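Local atomic coordinates of probable aminotransferase (Pseudomonas aeruginosa, PDB entry 5YKR), a protein that belongs to the class-III aminotransferases, enzymes that depend on pyridoxal phosphate, and carries that cofactor covalently bound to a lysine. Residues Leu26-Ser30 / Asp71-Tyr77; Asp79-Ser85 / Phe427-Thr433; Cys412-Tyr416 / Asp451-Leu456. All coordinates share one frame; numbering follows the deposited sequence.

Contact 1 (Leu26-Ser30 / Asp71-Tyr77)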
loop_
_atom_site.group_PDB
_atom_site.type_symbol
_atom_site.label_atom_id
_atom_site.label_comp_id
_atom_site.label_asym_id
_atom_site.label_seq_id
_atom_site.Cartn_x
_atom_site.Cartn_y
_atom_site.Cartn_z
ATOM N N LEU A 26 3.547 -35.385 3.887
ATOM C CA LEU A 26 2.204 -35.045 3.402
ATOM C C LEU A 26 2.193 -33.999 2.314
ATOM O O LEU A 26 1.220 -33.944 1.557
ATOM C CB LEU A 26 1.361 -34.501 4.575
ATOM C CG LEU A 26 0.859 -35.526 5.597
ATOM C CD1 LEU A 26 0.228 -34.802 6.777
ATOM C CD2 LEU A 26 -0.155 -36.490 4.987
ATOM N N HIS A 27 3.227 -33.148 2.241
ATOM C CA HIS A 27 3.181 -32.003 1.303
ATOM C C HIS A 27 4.375 -31.949 0.336
ATOM O O HIS A 27 5.007 -30.899 0.192
ATOM C CB HIS A 27 3.024 -30.697 2.094
ATOM C CG HIS A 27 2.000 -30.760 3.190
ATOM N ND1 HIS A 27 2.317 -31.097 4.501
ATOM C CD2 HIS A 27 0.653 -30.559 3.167
ATOM C CE1 HIS A 27 1.212 -31.067 5.226
ATOM N NE2 HIS A 27 0.187 -30.757 4.447
ATOM N N PRO A 28 4.641 -33.039 -0.404
ATOM C CA PRO A 28 5.872 -33.029 -1.211
ATOM C C PRO A 28 5.886 -32.027 -2.372
ATOM O O PRO A 28 6.924 -31.479 -2.694
ATOM C CB PRO A 28 5.983 -34.489 -1.705
ATOM C CG PRO A 28 4.566 -34.995 -1.704
ATOM C CD PRO A 28 3.959 -34.332 -0.476
ATOM N N ARG A 29 4.750 -31.803 -2.999
ATOM C CA ARG A 29 4.699 -30.859 -4.093
ATOM C C ARG A 29 4.894 -29.414 -3.597
ATOM O O ARG A 29 5.568 -28.648 -4.262
ATOM C CB ARG A 29 3.413 -30.999 -4.895
ATOM C CG ARG A 29 3.278 -32.334 -5.581
ATOM C CD ARG A 29 1.935 -32.500 -6.242
ATOM N NE ARG A 29 1.738 -31.569 -7.336
ATOM C CZ ARG A 29 0.678 -31.580 -8.140
ATOM N NH1 ARG A 29 -0.295 -32.498 -8.003
ATOM N NH2 ARG A 29 0.602 -30.690 -9.121
ATOM N N SER A 30 4.367 -29.052 -2.435
ATOM C CA SER A 30 4.684 -27.723 -1.874
ATOM C C SER A 30 6.165 -27.601 -1.560
ATOM O O SER A 30 6.748 -26.548 -1.814
ATOM C CB SER A 30 3.798 -27.396 -0.653
ATOM O OG SER A 30 2.521 -27.018 -1.106
ATOM N N ASP A 71 -4.750 -27.525 -1.116
ATOM C CA ASP A 71 -3.377 -27.260 -1.550
ATOM C C ASP A 71 -3.005 -28.051 -2.823
ATOM O O ASP A 71 -3.786 -28.844 -3.330
ATOM C CB ASP A 71 -2.389 -27.426 -0.390
ATOM C CG ASP A 71 -2.124 -28.866 0.015
ATOM O OD1 ASP A 71 -2.451 -29.779 -0.767
ATOM O OD2 ASP A 71 -1.518 -29.052 1.107
ATOM N N ILE A 72 -1.801 -27.843 -3.322
ATOM C CA ILE A 72 -1.392 -28.488 -4.552
ATOM C C ILE A 72 -1.057 -29.956 -4.401
ATOM O O ILE A 72 -0.902 -30.638 -5.405
ATOM C CB ILE A 72 -0.246 -27.727 -5.256
ATOM C CG1 ILE A 72 1.032 -27.681 -4.418
ATOM C CG2 ILE A 72 -0.708 -26.307 -5.686
ATOM C CD1 ILE A 72 2.232 -27.202 -5.231
ATOM N N ASP A 73 -0.951 -30.438 -3.149
ATOM C CA ASP A 73 -0.853 -31.865 -2.851
ATOM C C ASP A 73 -2.233 -32.532 -2.703
ATOM O O ASP A 73 -2.306 -33.720 -2.391
ATOM C CB ASP A 73 0.013 -32.099 -1.617
ATOM C CG ASP A 73 1.487 -31.868 -1.903
ATOM O OD1 ASP A 73 2.124 -32.754 -2.557
ATOM O OD2 ASP A 73 2.012 -30.817 -1.461
ATOM N N GLY A 74 -3.323 -31.776 -2.891
ATOM C CA GLY A 74 -4.652 -32.319 -2.711
ATOM C C GLY A 74 -5.154 -32.417 -1.300
ATOM O O GLY A 74 -6.252 -32.921 -1.075
ATOM N N GLN A 75 -4.383 -31.910 -0.335
ATOM C CA GLN A 75 -4.840 -31.858 1.033
ATOM C C GLN A 75 -5.886 -30.786 1.171
ATOM O O GLN A 75 -5.754 -29.687 0.560
ATOM C CB GLN A 75 -3.695 -31.547 1.988
ATOM C CG GLN A 75 -2.625 -32.615 2.034
ATOM C CD GLN A 75 -3.075 -33.808 2.809
ATOM O OE1 GLN A 75 -3.363 -34.826 2.224
ATOM N NE2 GLN A 75 -3.224 -33.651 4.136
ATOM N N GLN A 76 -6.884 -31.054 1.987
ATOM C CA GLN A 76 -8.000 -30.134 2.233
ATOM C C GLN A 76 -7.947 -29.651 3.648
ATOM O O GLN A 76 -7.646 -30.416 4.554
ATOM C CB GLN A 76 -9.348 -30.798 1.927
ATOM C CG GLN A 76 -9.498 -31.091 0.445
ATOM C CD GLN A 76 -10.912 -31.480 0.040
ATOM O OE1 GLN A 76 -11.924 -30.903 0.480
ATOM N NE2 GLN A 76 -10.982 -32.495 -0.799
ATOM N N TYR A 77 -8.311 -28.385 3.861
ATOM C CA TYR A 77 -8.266 -27.741 5.148
ATOM C C TYR A 77 -9.547 -26.963 5.401
ATOM O O TYR A 77 -10.155 -26.448 4.446
ATOM C CB TYR A 77 -7.093 -26.732 5.219
ATOM C CG TYR A 77 -5.755 -27.301 4.815
ATOM C CD1 TYR A 77 -5.409 -27.403 3.487
ATOM C CD2 TYR A 77 -4.856 -27.787 5.762
ATOM C CE1 TYR A 77 -4.212 -27.999 3.089
ATOM C CE2 TYR A 77 -3.634 -28.310 5.391
ATOM C CZ TYR A 77 -3.309 -28.428 4.048
ATOM O OH TYR A 77 -2.088 -28.993 3.725
HETATM O O HOH W 1 -2.064 -31.467 5.925
HETATM O O HOH W 2 0.925 -28.902 -0.140
#

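Contact 2 (Asp79-Ser85 / Phe427-Thr433)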
loop_
_atom_site.group_PDB
_atom_site.type_symbol
_atom_site.label_atom_id
_atom_site.label_comp_id
_atom_site.label_asym_id
_atom_site.label_seq_id
_atom_site.Cartn_x
_atom_site.Cartn_y
_atom_site.Cartn_z
ATOM N N ASP A 79 -10.228 -23.443 7.138
ATOM C CA ASP A 79 -9.400 -22.252 7.298
ATOM C C ASP A 79 -9.972 -21.331 8.340
ATOM O O ASP A 79 -11.013 -20.662 8.117
ATOM C CB ASP A 79 -9.252 -21.568 5.939
ATOM C CG ASP A 79 -8.190 -20.497 5.932
ATOM O OD1 ASP A 79 -7.602 -20.208 7.003
ATOM O OD2 ASP A 79 -7.965 -19.885 4.850
ATOM N N PHE A 80 -9.280 -21.265 9.500
ATOM C CA PHE A 80 -9.517 -20.268 10.536
ATOM C C PHE A 80 -8.499 -19.100 10.528
ATOM O O PHE A 80 -8.552 -18.200 11.373
ATOM C CB PHE A 80 -9.526 -20.939 11.945
ATOM C CG PHE A 80 -10.716 -21.817 12.222
ATOM C CD1 PHE A 80 -11.917 -21.262 12.567
ATOM C CD2 PHE A 80 -10.656 -23.182 12.051
ATOM C CE1 PHE A 80 -13.023 -22.039 12.822
ATOM C CE2 PHE A 80 -11.775 -23.975 12.304
ATOM C CZ PHE A 80 -12.925 -23.404 12.703
ATOM N N ALA A 81 -7.563 -19.179 9.580
ATOM C CA ALA A 81 -6.553 -18.124 9.360
ATOM C C ALA A 81 -7.062 -17.003 8.459
ATOM O O ALA A 81 -6.834 -15.811 8.719
ATOM C CB ALA A 81 -5.322 -18.755 8.728
ATOM N N LEU A 82 -7.761 -17.423 7.394
ATOM C CA LEU A 82 -8.497 -16.501 6.497
ATOM C C LEU A 82 -7.591 -15.351 6.033
ATOM O O LEU A 82 -7.926 -14.154 6.176
ATOM C CB LEU A 82 -9.779 -16.023 7.153
ATOM C CG LEU A 82 -10.791 -17.138 7.426
ATOM C CD1 LEU A 82 -11.991 -16.599 8.209
ATOM C CD2 LEU A 82 -11.252 -17.791 6.116
ATOM N N GLY A 83 -6.425 -15.718 5.501
ATOM C CA GLY A 83 -5.527 -14.693 4.944
ATOM C C GLY A 83 -4.971 -13.760 6.003
ATOM O O GLY A 83 -4.681 -12.608 5.751
ATOM N N ASP A 84 -4.769 -14.285 7.198
ATOM C CA ASP A 84 -4.429 -13.463 8.375
ATOM C C ASP A 84 -5.394 -12.311 8.528
ATOM O O ASP A 84 -4.990 -11.156 8.687
ATOM C CB ASP A 84 -2.964 -13.008 8.338
ATOM C CG ASP A 84 -2.514 -12.429 9.628
ATOM O OD1 ASP A 84 -2.837 -13.061 10.703
ATOM O OD2 ASP A 84 -1.795 -11.412 9.598
ATOM N N SER A 85 -6.690 -12.649 8.398
ATOM C CA SER A 85 -7.802 -11.703 8.485
ATOM C C SER A 85 -8.094 -10.918 7.178
ATOM O O SER A 85 -9.139 -10.300 7.080
ATOM C CB SER A 85 -7.702 -10.800 9.729
ATOM O OG SER A 85 -7.457 -11.618 10.849
ATOM N N PHE A 427 0.787 -16.200 12.961
ATOM C CA PHE A 427 1.278 -15.033 13.739
ATOM C C PHE A 427 0.579 -14.822 15.043
ATOM O O PHE A 427 0.904 -13.909 15.775
ATOM C CB PHE A 427 1.172 -13.742 12.906
ATOM C CG PHE A 427 1.615 -13.914 11.492
ATOM C CD1 PHE A 427 2.885 -14.312 11.194
ATOM C CD2 PHE A 427 0.735 -13.700 10.444
ATOM C CE1 PHE A 427 3.275 -14.522 9.855
ATOM C CE2 PHE A 427 1.109 -13.873 9.156
ATOM C CZ PHE A 427 2.365 -14.326 8.840
ATOM N N HIS A 428 -0.436 -15.654 15.321
ATOM C CA HIS A 428 -1.280 -15.456 16.510
ATOM C C HIS A 428 -1.644 -16.845 17.041
ATOM O O HIS A 428 -1.478 -17.821 16.342
ATOM C CB HIS A 428 -2.577 -14.655 16.149
ATOM C CG HIS A 428 -2.331 -13.302 15.536
ATOM N ND1 HIS A 428 -2.373 -13.004 14.183
ATOM C CD2 HIS A 428 -1.950 -12.168 16.152
ATOM C CE1 HIS A 428 -2.041 -11.722 14.021
ATOM N NE2 HIS A 428 -1.821 -11.187 15.202
ATOM N N ASN A 429 -2.285 -16.921 18.196
ATOM C CA ASN A 429 -2.937 -18.147 18.666
ATOM C C ASN A 429 -4.443 -17.963 18.549
ATOM O O ASN A 429 -5.217 -18.203 19.506
ATOM C CB ASN A 429 -2.526 -18.451 20.111
ATOM C CG ASN A 429 -1.049 -18.715 20.220
ATOM O OD1 ASN A 429 -0.562 -19.715 19.647
ATOM N ND2 ASN A 429 -0.301 -17.811 20.928
ATOM N N MET A 430 -4.868 -17.489 17.366
ATOM C CA MET A 430 -6.250 -17.062 17.158
ATOM C C MET A 430 -6.930 -17.964 16.121
ATOM O O MET A 430 -6.298 -18.608 15.321
ATOM C CB MET A 430 -6.366 -15.564 16.710
ATOM C CG MET A 430 -6.068 -15.272 15.240
ATOM S SD MET A 430 -7.571 -15.281 14.248
ATOM C CE MET A 430 -6.913 -14.838 12.642
ATOM N N ALA A 431 -8.265 -17.959 16.174
ATOM C CA ALA A 431 -9.121 -18.535 15.136
ATOM C C ALA A 431 -10.212 -17.510 14.863
ATOM O O ALA A 431 -10.736 -16.850 15.782
ATOM C CB ALA A 431 -9.772 -19.828 15.629
ATOM N N LEU A 432 -10.517 -17.365 13.577
ATOM C CA LEU A 432 -11.497 -16.424 13.108
ATOM C C LEU A 432 -12.592 -17.196 12.358
ATOM O O LEU A 432 -12.280 -18.019 11.480
ATOM C CB LEU A 432 -10.752 -15.440 12.149
ATOM C CG LEU A 432 -11.538 -14.241 11.628
ATOM C CD1 LEU A 432 -12.134 -13.321 12.711
ATOM C CD2 LEU A 432 -10.609 -13.484 10.730
ATOM N N THR A 433 -13.841 -16.898 12.673
ATOM C CA THR A 433 -14.974 -17.501 11.969
ATOM C C THR A 433 -15.495 -16.557 10.888
ATOM O O THR A 433 -15.316 -15.347 10.970
ATOM C CB THR A 433 -16.118 -17.839 12.942
ATOM O OG1 THR A 433 -16.575 -16.642 13.550
ATOM C CG2 THR A 433 -15.649 -18.789 14.004
HETATM O O HOH W 3 -13.294 -19.858 9.502
HETATM O O HOH W 4 -6.195 -18.297 12.669
#

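Contact 3 (Cys412-Tyr416 / Asp451-Leu456)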
loop_
_atom_site.group_PDB
_atom_site.type_symbol
_atom_site.label_atom_id
_atom_site.label_comp_id
_atom_site.label_asym_id
_atom_site.label_seq_id
_atom_site.Cartn_x
_atom_site.Cartn_y
_atom_site.Cartn_z
ATOM N N CYS A 412 4.396 -25.781 17.303
ATOM C CA CYS A 412 3.929 -27.140 17.458
ATOM C C CYS A 412 2.414 -27.287 17.374
ATOM O O CYS A 412 1.930 -28.152 16.661
ATOM C CB CYS A 412 4.454 -27.709 18.755
ATOM S SG CYS A 412 4.160 -29.480 18.984
ATOM N N LEU A 413 1.672 -26.442 18.079
ATOM C CA LEU A 413 0.216 -26.502 18.033
ATOM C C LEU A 413 -0.273 -26.209 16.629
ATOM O O LEU A 413 -1.153 -26.886 16.118
ATOM C CB LEU A 413 -0.389 -25.499 19.029
ATOM C CG LEU A 413 -0.190 -25.727 20.543
ATOM C CD1 LEU A 413 -0.898 -24.663 21.353
ATOM C CD2 LEU A 413 -0.602 -27.089 20.923
ATOM N N HIS A 414 0.293 -25.168 16.008
ATOM C CA HIS A 414 -0.135 -24.803 14.675
ATOM C C HIS A 414 0.142 -25.902 13.661
ATOM O O HIS A 414 -0.709 -26.188 12.806
ATOM C CB HIS A 414 0.539 -23.532 14.195
ATOM C CG HIS A 414 0.029 -22.261 14.807
ATOM N ND1 HIS A 414 0.259 -21.862 16.104
ATOM C CD2 HIS A 414 -0.668 -21.246 14.242
ATOM C CE1 HIS A 414 -0.321 -20.684 16.317
ATOM N NE2 HIS A 414 -0.871 -20.284 15.201
ATOM N N LEU A 415 1.308 -26.540 13.759
ATOM C CA LEU A 415 1.650 -27.581 12.790
ATOM C C LEU A 415 0.843 -28.856 12.998
ATOM O O LEU A 415 0.456 -29.503 12.019
ATOM C CB LEU A 415 3.152 -27.904 12.873
ATOM C CG LEU A 415 3.698 -28.864 11.814
ATOM C CD1 LEU A 415 3.403 -28.372 10.403
ATOM C CD2 LEU A 415 5.185 -29.061 12.008
ATOM N N TYR A 416 0.603 -29.229 14.253
ATOM C CA TYR A 416 -0.229 -30.411 14.551
ATOM C C TYR A 416 -1.596 -30.248 13.893
ATOM O O TYR A 416 -2.100 -31.177 13.234
ATOM C CB TYR A 416 -0.353 -30.569 16.054
ATOM C CG TYR A 416 -1.005 -31.853 16.490
ATOM C CD1 TYR A 416 -2.370 -31.980 16.495
ATOM C CD2 TYR A 416 -0.229 -32.955 16.876
ATOM C CE1 TYR A 416 -2.988 -33.142 16.928
ATOM C CE2 TYR A 416 -0.830 -34.126 17.284
ATOM C CZ TYR A 416 -2.228 -34.206 17.285
ATOM O OH TYR A 416 -2.845 -35.359 17.685
ATOM N N ASP A 451 -6.412 -33.098 21.379
ATOM C CA ASP A 451 -5.500 -34.188 21.103
ATOM C C ASP A 451 -4.034 -33.754 21.242
ATOM O O ASP A 451 -3.225 -34.478 21.827
ATOM C CB ASP A 451 -5.705 -34.802 19.725
ATOM C CG ASP A 451 -7.005 -35.574 19.581
ATOM O OD1 ASP A 451 -7.719 -35.826 20.591
ATOM O OD2 ASP A 451 -7.307 -35.921 18.419
ATOM N N CYS A 452 -3.704 -32.611 20.651
ATOM C CA CYS A 452 -2.326 -32.130 20.674
ATOM C C CYS A 452 -1.853 -31.890 22.113
ATOM O O CYS A 452 -0.772 -32.355 22.512
ATOM C CB CYS A 452 -2.202 -30.840 19.858
ATOM S SG CYS A 452 -0.524 -30.235 19.716
ATOM N N LEU A 453 -2.654 -31.153 22.866
ATOM C CA LEU A 453 -2.311 -30.838 24.240
ATOM C C LEU A 453 -2.255 -32.086 25.102
ATOM O O LEU A 453 -1.363 -32.186 25.964
ATOM C CB LEU A 453 -3.241 -29.800 24.838
ATOM C CG LEU A 453 -3.148 -28.423 24.203
ATOM C CD1 LEU A 453 -4.292 -27.524 24.637
ATOM C CD2 LEU A 453 -1.830 -27.791 24.560
ATOM N N GLY A 454 -3.133 -33.052 24.845
ATOM C CA GLY A 454 -3.091 -34.286 25.594
ATOM C C GLY A 454 -1.815 -35.076 25.324
ATOM O O GLY A 454 -1.227 -35.645 26.258
ATOM N N GLU A 455 -1.356 -35.081 24.058
ATOM C CA GLU A 455 -0.106 -35.768 23.716
ATOM C C GLU A 455 1.067 -35.132 24.434
ATOM O O GLU A 455 1.956 -35.825 24.907
ATOM C CB GLU A 455 0.161 -35.817 22.209
ATOM C CG GLU A 455 -0.641 -36.848 21.447
ATOM C CD GLU A 455 -0.148 -37.036 20.017
ATOM O OE1 GLU A 455 1.093 -37.169 19.826
ATOM O OE2 GLU A 455 -0.999 -37.021 19.071
ATOM N N LEU A 456 1.064 -33.816 24.531
ATOM C CA LEU A 456 2.080 -33.059 25.238
ATOM C C LEU A 456 2.126 -33.317 26.741
ATOM O O LEU A 456 3.203 -33.312 27.305
ATOM C CB LEU A 456 1.985 -31.552 24.899
ATOM C CG LEU A 456 2.264 -31.201 23.400
ATOM C CD1 LEU A 456 1.953 -29.744 23.111
ATOM C CD2 LEU A 456 3.646 -31.599 22.911
HETATM O O HOH W 5 -5.498 -35.839 16.501
#

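Contact 1 (Leu26-Ser30 / Asp71-Tyr77)
The carboxylate of Asp73 is gripped by the first turn of helix 28-37, one oxygen to each of two consecutive backbone N-H groups. Asp73 OD1 takes Arg29 N at 2.8 Å through its syn lone pair. Asp73 OD2 takes Ser30 N at 3.1 Å, also on the syn side but 22° out of the carboxylate plane. Water 2 donates a third bond to the carboxylate, at OD2, and is also bonded to Ser30 OG, itself bonded to Leu60 N. An acidic group set against N-H groups at a helix start, here right after the N-cap His27, is probably steadied by the helix dipole. Asp73 itself sits in the type I turn Asp71-Gly74 that joins strands 68-71 and 76-79 as a beta hairpin. From the start of the turn Asp71 reaches past it: OD1 accepts from Gln75 N, and Asp71 OD2 takes Tyr77 OH at 2.7 Å from above the carboxylate plane. The His27 ring comes edge-on to that pair: its NE2 lies 3.0 Å from Tyr77 OH, and its CD2 is 3.4 Å from Asp71 OD2. Its ND1 is bonded to the carbonyl of Phe23, which fixes the rotation of the ring, and water 1 links NE2 to Gln75 NE2. Arg29 bends at CG-CD (chi3 65°) and lays one face of its guanidinium over the carbonyl oxygen of Ile72, with Glu115 of the second subunit packed nearby.

Contact 2 (Asp79-Ser85 / Phe427-Thr433)
Leu432 holds CG trans to its backbone N (chi1 -173°), which brings CD2 within 3.7 Å of Ser85 OG; Met430, with CG between its backbone N and carbonyl carbon and its chain bent at chi2 (94°), carries CE to the same hydroxyl. That hydroxyl also bonds Arg385. The carbonyl of Phe80 points at the strand, Phe80 O accepting Leu432 N at 3.1 Å, in the carbonyl plane and on a lone pair. Water 4 donates to both Phe80 O and Met430 O, and water 3 joins Asp79 O to Leu432 O, bridging the backbones beside this direct bond. CB of Phe80 rests 3.9 Å from CB of Ala431, and the Leu82 side chain crosses that of Leu432 at about a right angle, CD1 meeting CG. Asp84 CG lies at the edge of the Phe427 ring, planes 74° apart, and its carboxylate is nearly coplanar with His428, OD1 being 3.5 Å from His428 ND1; Thr425 bonds that same oxygen. Asp79 OD1 receives Ala81 N, closing an Asx turn, and Leu82 N, extending it to an Asx motif, while OD2 bonds His91 NE2; the turn follows strand 76-79 where the chain meets edge strand 430-432 of a three-stranded antiparallel sheet.

Contact 3 (Cys412-Tyr416 / Asp451-Leu456)
Cys452 lies over one face of the Tyr416 ring, its CB 3.7 Å from the ring centroid and 19° off the normal, a CH-pi contact. Cys452 SG is more oblique, 4.1 Å from the Tyr416 ring centroid, and makes a sulfur-aromatic contact towards the CB end of the tyrosine. Both side chains leave trans to their backbone N, and both start out toward the opposing helix. The phenol thereby runs across helix 451-456, and its hydroxyl arrives beside Glu455 and Asp451. There Tyr416 OH donates to Glu455 OE2 at 2.8 Å, on the anti side of that oxygen but tilted out of the carboxylate plane; carboxylate and ring stand 76° apart, the oxygen approaching near the ring plane at its edge. A salt bridge from Arg18 to Glu455 OE1 engages the other carboxylate oxygen and probably keeps the group ionised. Water 5 donates to Tyr416 OH and to Asp451 OD2, tying the hydroxyl to a second acidic side chain at the exposed margin. On the inner side the contact is apolar: Leu413 CD2 touches Cys452 SG at 3.4 Å and Leu453 CD2 at 3.9 Å, with Leu456 CD1 a little farther away. The short axes approach to 10.3 Å at 127°, the chains running in broadly opposed directions. Helix 9-26 packs against both partners, Leu15 touching Cys412 and Leu456, while Arg420, just beyond helix 407-418, makes a cation-pi contact with Tyr416.

Contacts 1 and 2 adjoin in sequence: strand 76-79, the second arm of the contact 1 hairpin, runs into the loop of contact 2, their centres about 19 Å apart. Contacts 2 and 3 meet directly, with His414 NE2 2.8 Å from His428 O, and their segments alternate along the chain; the centres lie about 17 Å apart. Contacts 1 and 3 do not touch, their nearest atoms being about 6 Å apart, but helix 9-26 connects them, ending in contact 1 and packing on contact 3. Contact 2 is the innermost, about 10 Å from the chain centre, and shares with contact 1 an approach to the second subunit. None of the three includes the cofactor-bearing Lys286.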